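Local atomic coordinates of hyaluronoglucosaminidase (Apis mellifera, PDB entry 1FCQ), a protein that hydrolyses hyaluronan, as a family 56 glycosidase of bee venom built on a seven-stranded (beta/alpha) TIM barrel, and is a major allergen. Residues Val13-Pro18 with Leu27-Val32; Leu222-Tyr227 with Lys246-Ile251. All coordinates share one frame; numbering follows the deposited sequence.

Contact 1 (Val13-Pro18 with Leu27-Val32); sequences VYWNVP and LRFEEV
F29 and V32 of the segment L27-V32 are the residues that meet the indole of W15, the one side chain of V13-P18 to reach them. Along L27-V32 the first to touch is F29, which contributes only a loose approach, its CD2 standing 4.4 Å from W15 CZ2. The same phenyl ring packs on L320 of helix 310-328 and makes a cation-pi contact with R317 of that helix, so the loop is held between the strand and this helix. E31 points its carboxylate to R317 and N321. V32, in the short helix 31-34, does most of the packing. Its CG2 stands 3.6 Å from the centroid of the six-membered ring of W15 and 10° off the ring normal, a CH-pi contact over the face. The other methyl, CG1, reaches W15 CD2 at 3.6 Å, nearer the CB end of the indole. With CG anti to the backbone N (chi1 -168°), the W15 ring extends from the strand to receive both methyls. V17 CB lies against the opposite face, offset toward the rim, while W15 NE1 bonds to T19 OG1. The interface therefore relies on dispersion and CH-pi attraction, with the indole's polar N-H satisfied by the adjoining loop.

Contact 2 (Leu222-Tyr227 with Lys246-Ile251); sequences LLPSVY and KEALRI
L222 reaches the helical segment K246-I251 through a single methyl, and its side chain can be traced outward from the end of strand 221-222. CB and CG make no close contact with the helix segment. The first torsion (chi1 -61°) sets CG anti to the carbonyl carbon, and the chain then delivers CD1 to the helix. That methyl meets A248 and I251: it comes within 3.2 Å of A248 O, a close carbon-to-oxygen approach, and within 3.8 Å of I251 CG2. It also stands 4.1 Å from A248 CB, so it bears on residues three apart, as expected of a tip pressed against one side of a helix. CD1 alone makes the contact with the helix segment; elsewhere the L222 side chain touches P187. The L222 and I251 side chains cross at about a right angle. I251 contributes its CG2 branch, anti to the backbone N, whereas the end of the side chain leads away. P224 supplies the second point of support: its CG packs on A248 CB at 3.7 Å, so that the small alanine faces both the proline ring and the leucine. No hydrogen bond joins the two segments. L222 is hydrogen-bonded through its backbone to K261 and L263 of the parallel strand 261-267, A248 rests on V262 of that strand, and L222 and I251 both touch F216 of helix 213-216, so the contact seats helix 234-253 against the barrel strands.

Both contacts are buried, apolar and without hydrogen bonds between their segments, and each joins a strand of the barrel, 12-16 in contact 1 and 221-222 in contact 2, to a helix or its approach. Contact 1 lies farther out, its centre 19 Å from that of the chain against 10 Å for contact 2. The two centres are about 23 Å apart and the nearest atoms about 7 Å, so they do not touch. Their chemistry differs: contact 1 sets a valine over an indole face, whereas contact 2 has only aliphatic side chains, one methyl also resting near a helix carbonyl. Charged pairs lie within one segment in both, beside the apolar packing.

Contact 1 (Val13-Pro18 with Leu27-Val32)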
# COMPACT_ATOMS: atom_id res chain seq x y z
N VAL A 13 13.09 9.93 -3.05
CA VAL A 13 12.85 9.12 -1.85
C VAL A 13 11.98 9.95 -0.90
O VAL A 13 12.28 11.10 -0.60
CB VAL A 13 14.13 8.67 -1.14
CG1 VAL A 13 13.82 7.78 0.05
CG2 VAL A 13 15.03 7.93 -2.13
N TYR A 14 10.85 9.37 -0.49
CA TYR A 14 9.92 10.10 0.37
C TYR A 14 9.86 9.65 1.82
O TYR A 14 9.87 8.46 2.12
CB TYR A 14 8.49 9.91 -0.19
CG TYR A 14 8.29 10.58 -1.53
CD1 TYR A 14 8.55 9.92 -2.71
CD2 TYR A 14 7.84 11.91 -1.56
CE1 TYR A 14 8.36 10.58 -3.92
CE2 TYR A 14 7.65 12.56 -2.77
CZ TYR A 14 7.90 11.87 -3.93
OH TYR A 14 7.73 12.52 -5.15
N TRP A 15 9.77 10.65 2.72
CA TRP A 15 9.67 10.31 4.14
C TRP A 15 8.20 10.10 4.51
O TRP A 15 7.43 11.07 4.47
CB TRP A 15 10.22 11.47 4.97
CG TRP A 15 10.46 11.19 6.43
CD1 TRP A 15 9.82 11.77 7.49
CD2 TRP A 15 11.42 10.29 6.99
NE1 TRP A 15 10.32 11.29 8.68
CE2 TRP A 15 11.31 10.37 8.39
CE3 TRP A 15 12.37 9.43 6.44
CZ2 TRP A 15 12.12 9.63 9.25
CZ3 TRP A 15 13.18 8.69 7.29
CH2 TRP A 15 13.03 8.80 8.67
N ASN A 16 7.83 8.88 4.88
CA ASN A 16 6.45 8.61 5.29
C ASN A 16 6.43 7.92 6.66
O ASN A 16 5.65 7.05 7.00
CB ASN A 16 5.70 7.81 4.23
CG ASN A 16 4.20 7.73 4.42
OD1 ASN A 16 3.58 6.69 4.11
ND2 ASN A 16 3.55 8.81 4.89
N VAL A 17 7.41 8.34 7.48
CA VAL A 17 7.53 7.83 8.86
C VAL A 17 6.87 8.89 9.72
O VAL A 17 7.15 10.08 9.51
CB VAL A 17 9.01 7.66 9.22
CG1 VAL A 17 9.16 7.22 10.68
CG2 VAL A 17 9.73 6.65 8.35
N PRO A 18 6.08 8.55 10.72
CA PRO A 18 5.34 9.52 11.50
C PRO A 18 6.13 10.15 12.63
O PRO A 18 5.68 10.18 13.77
CB PRO A 18 4.15 8.73 12.02
CG PRO A 18 4.68 7.35 12.16
CD PRO A 18 5.65 7.16 11.01
N LEU A 27 12.32 16.69 18.92
CA LEU A 27 13.01 15.96 17.86
C LEU A 27 12.25 16.17 16.55
O LEU A 27 11.23 15.52 16.35
CB LEU A 27 13.13 14.48 18.21
CG LEU A 27 13.72 14.19 19.60
CD1 LEU A 27 13.34 12.77 20.01
CD2 LEU A 27 15.21 14.44 19.65
N ARG A 28 12.78 17.06 15.73
CA ARG A 28 12.11 17.44 14.49
C ARG A 28 12.59 16.70 13.27
O ARG A 28 12.08 16.94 12.17
CB ARG A 28 12.28 18.95 14.27
CG ARG A 28 11.54 19.80 15.29
CD ARG A 28 11.30 21.22 14.81
NE ARG A 28 12.49 22.05 14.72
CZ ARG A 28 12.51 23.26 14.15
NH1 ARG A 28 11.42 23.77 13.59
NH2 ARG A 28 13.64 23.96 14.13
N PHE A 29 13.60 15.85 13.37
CA PHE A 29 14.11 15.07 12.26
C PHE A 29 14.47 15.88 11.04
O PHE A 29 14.31 15.41 9.90
CB PHE A 29 13.08 13.96 11.94
CG PHE A 29 13.14 12.87 12.99
CD1 PHE A 29 12.49 13.02 14.19
CD2 PHE A 29 13.89 11.72 12.75
CE1 PHE A 29 12.56 12.03 15.17
CE2 PHE A 29 13.95 10.74 13.73
CZ PHE A 29 13.28 10.88 14.92
N GLU A 30 15.13 17.03 11.20
CA GLU A 30 15.56 17.84 10.07
C GLU A 30 16.60 17.14 9.21
O GLU A 30 16.69 17.39 8.02
CB GLU A 30 16.11 19.19 10.53
CG GLU A 30 15.18 19.93 11.47
CD GLU A 30 15.51 19.77 12.94
OE1 GLU A 30 16.03 18.71 13.35
OE2 GLU A 30 15.24 20.76 13.67
N GLU A 31 17.39 16.21 9.75
CA GLU A 31 18.40 15.51 9.01
C GLU A 31 17.82 14.65 7.88
O GLU A 31 18.56 14.41 6.93
CB GLU A 31 19.31 14.65 9.89
CG GLU A 31 18.60 13.53 10.61
CD GLU A 31 18.08 13.93 11.97
OE1 GLU A 31 18.16 13.07 12.88
OE2 GLU A 31 17.60 15.06 12.19
N VAL A 32 16.54 14.27 7.97
CA VAL A 32 15.97 13.51 6.85
C VAL A 32 16.23 14.17 5.51
O VAL A 32 16.70 13.53 4.58
CB VAL A 32 14.45 13.38 7.09
CG1 VAL A 32 13.70 12.84 5.89
CG2 VAL A 32 14.23 12.46 8.28

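Contact 2 (Leu222-Tyr227 with Lys246-Ile251)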
# COMPACT_ATOMS: atom_id res chain seq x y z
N LEU A 222 2.36 3.61 -8.93
CA LEU A 222 2.22 2.24 -8.44
C LEU A 222 3.07 2.12 -7.18
O LEU A 222 4.21 2.57 -7.18
CB LEU A 222 2.73 1.23 -9.46
CG LEU A 222 2.08 1.16 -10.84
CD1 LEU A 222 2.24 -0.20 -11.52
CD2 LEU A 222 0.60 1.52 -10.82
N LEU A 223 2.52 1.49 -6.15
CA LEU A 223 3.12 1.43 -4.83
C LEU A 223 3.24 0.05 -4.23
O LEU A 223 2.71 -0.26 -3.16
CB LEU A 223 2.20 2.31 -3.92
CG LEU A 223 1.91 3.73 -4.39
CD1 LEU A 223 0.68 4.32 -3.72
CD2 LEU A 223 3.13 4.62 -4.10
N PRO A 224 3.98 -0.84 -4.88
CA PRO A 224 4.16 -2.21 -4.40
C PRO A 224 4.79 -2.17 -3.02
O PRO A 224 5.67 -1.31 -2.83
CB PRO A 224 5.03 -2.88 -5.47
CG PRO A 224 5.82 -1.73 -6.00
CD PRO A 224 4.80 -0.62 -6.10
N SER A 225 4.31 -3.00 -2.11
CA SER A 225 4.94 -3.01 -0.77
C SER A 225 6.05 -4.06 -0.77
O SER A 225 5.80 -5.22 -1.07
CB SER A 225 3.89 -3.34 0.27
OG SER A 225 4.47 -3.46 1.57
N VAL A 226 7.28 -3.67 -0.41
CA VAL A 226 8.44 -4.55 -0.48
C VAL A 226 9.08 -4.76 0.89
O VAL A 226 10.29 -4.81 1.03
CB VAL A 226 9.46 -4.06 -1.53
CG1 VAL A 226 8.81 -4.01 -2.92
CG2 VAL A 226 10.09 -2.72 -1.23
N TYR A 227 8.21 -4.94 1.88
CA TYR A 227 8.71 -5.17 3.25
C TYR A 227 9.42 -6.51 3.34
O TYR A 227 8.94 -7.54 2.86
CB TYR A 227 7.57 -5.05 4.25
CG TYR A 227 6.81 -3.75 4.27
CD1 TYR A 227 7.23 -2.64 3.56
CD2 TYR A 227 5.63 -3.65 5.02
CE1 TYR A 227 6.51 -1.47 3.59
CE2 TYR A 227 4.92 -2.46 5.07
CZ TYR A 227 5.36 -1.38 4.33
OH TYR A 227 4.66 -0.20 4.35
N LYS A 246 9.80 -5.44 -10.28
CA LYS A 246 9.63 -5.79 -11.70
C LYS A 246 8.15 -5.85 -12.06
O LYS A 246 7.78 -5.42 -13.17
CB LYS A 246 10.26 -7.14 -12.04
CG LYS A 246 11.79 -7.14 -12.03
CD LYS A 246 12.29 -8.58 -12.23
CE LYS A 246 13.80 -8.67 -12.18
NZ LYS A 246 14.26 -10.09 -12.26
N GLU A 247 7.29 -6.40 -11.20
CA GLU A 247 5.87 -6.50 -11.53
C GLU A 247 5.29 -5.11 -11.72
O GLU A 247 4.58 -4.82 -12.69
CB GLU A 247 5.12 -7.26 -10.44
CG GLU A 247 3.65 -7.52 -10.73
CD GLU A 247 3.42 -8.51 -11.85
OE1 GLU A 247 4.38 -9.15 -12.30
OE2 GLU A 247 2.25 -8.62 -12.28
N ALA A 248 5.60 -4.19 -10.81
CA ALA A 248 5.10 -2.83 -10.95
C ALA A 248 5.64 -2.14 -12.20
O ALA A 248 4.87 -1.45 -12.86
CB ALA A 248 5.45 -2.00 -9.70
N LEU A 249 6.92 -2.33 -12.54
CA LEU A 249 7.43 -1.68 -13.77
C LEU A 249 6.77 -2.26 -15.02
O LEU A 249 6.49 -1.48 -15.95
CB LEU A 249 8.95 -1.88 -13.83
CG LEU A 249 9.74 -1.08 -12.79
CD1 LEU A 249 11.17 -1.60 -12.70
CD2 LEU A 249 9.75 0.41 -13.13
N ARG A 250 6.47 -3.55 -15.05
CA ARG A 250 5.83 -4.12 -16.23
C ARG A 250 4.47 -3.46 -16.45
O ARG A 250 4.11 -3.08 -17.55
CB ARG A 250 5.61 -5.64 -16.16
CG ARG A 250 4.93 -6.19 -17.42
CD ARG A 250 4.70 -7.69 -17.42
NE ARG A 250 3.42 -8.16 -16.87
CZ ARG A 250 3.26 -8.31 -15.56
NH1 ARG A 250 4.29 -8.02 -14.79
NH2 ARG A 250 2.12 -8.73 -15.03
N ILE A 251 3.72 -3.30 -15.36
CA ILE A 251 2.39 -2.73 -15.40
C ILE A 251 2.48 -1.24 -15.68
O ILE A 251 1.72 -0.69 -16.49
CB ILE A 251 1.63 -3.00 -14.07
CG1 ILE A 251 1.45 -4.49 -13.85
CG2 ILE A 251 0.31 -2.26 -14.05
CD1 ILE A 251 0.69 -5.28 -14.88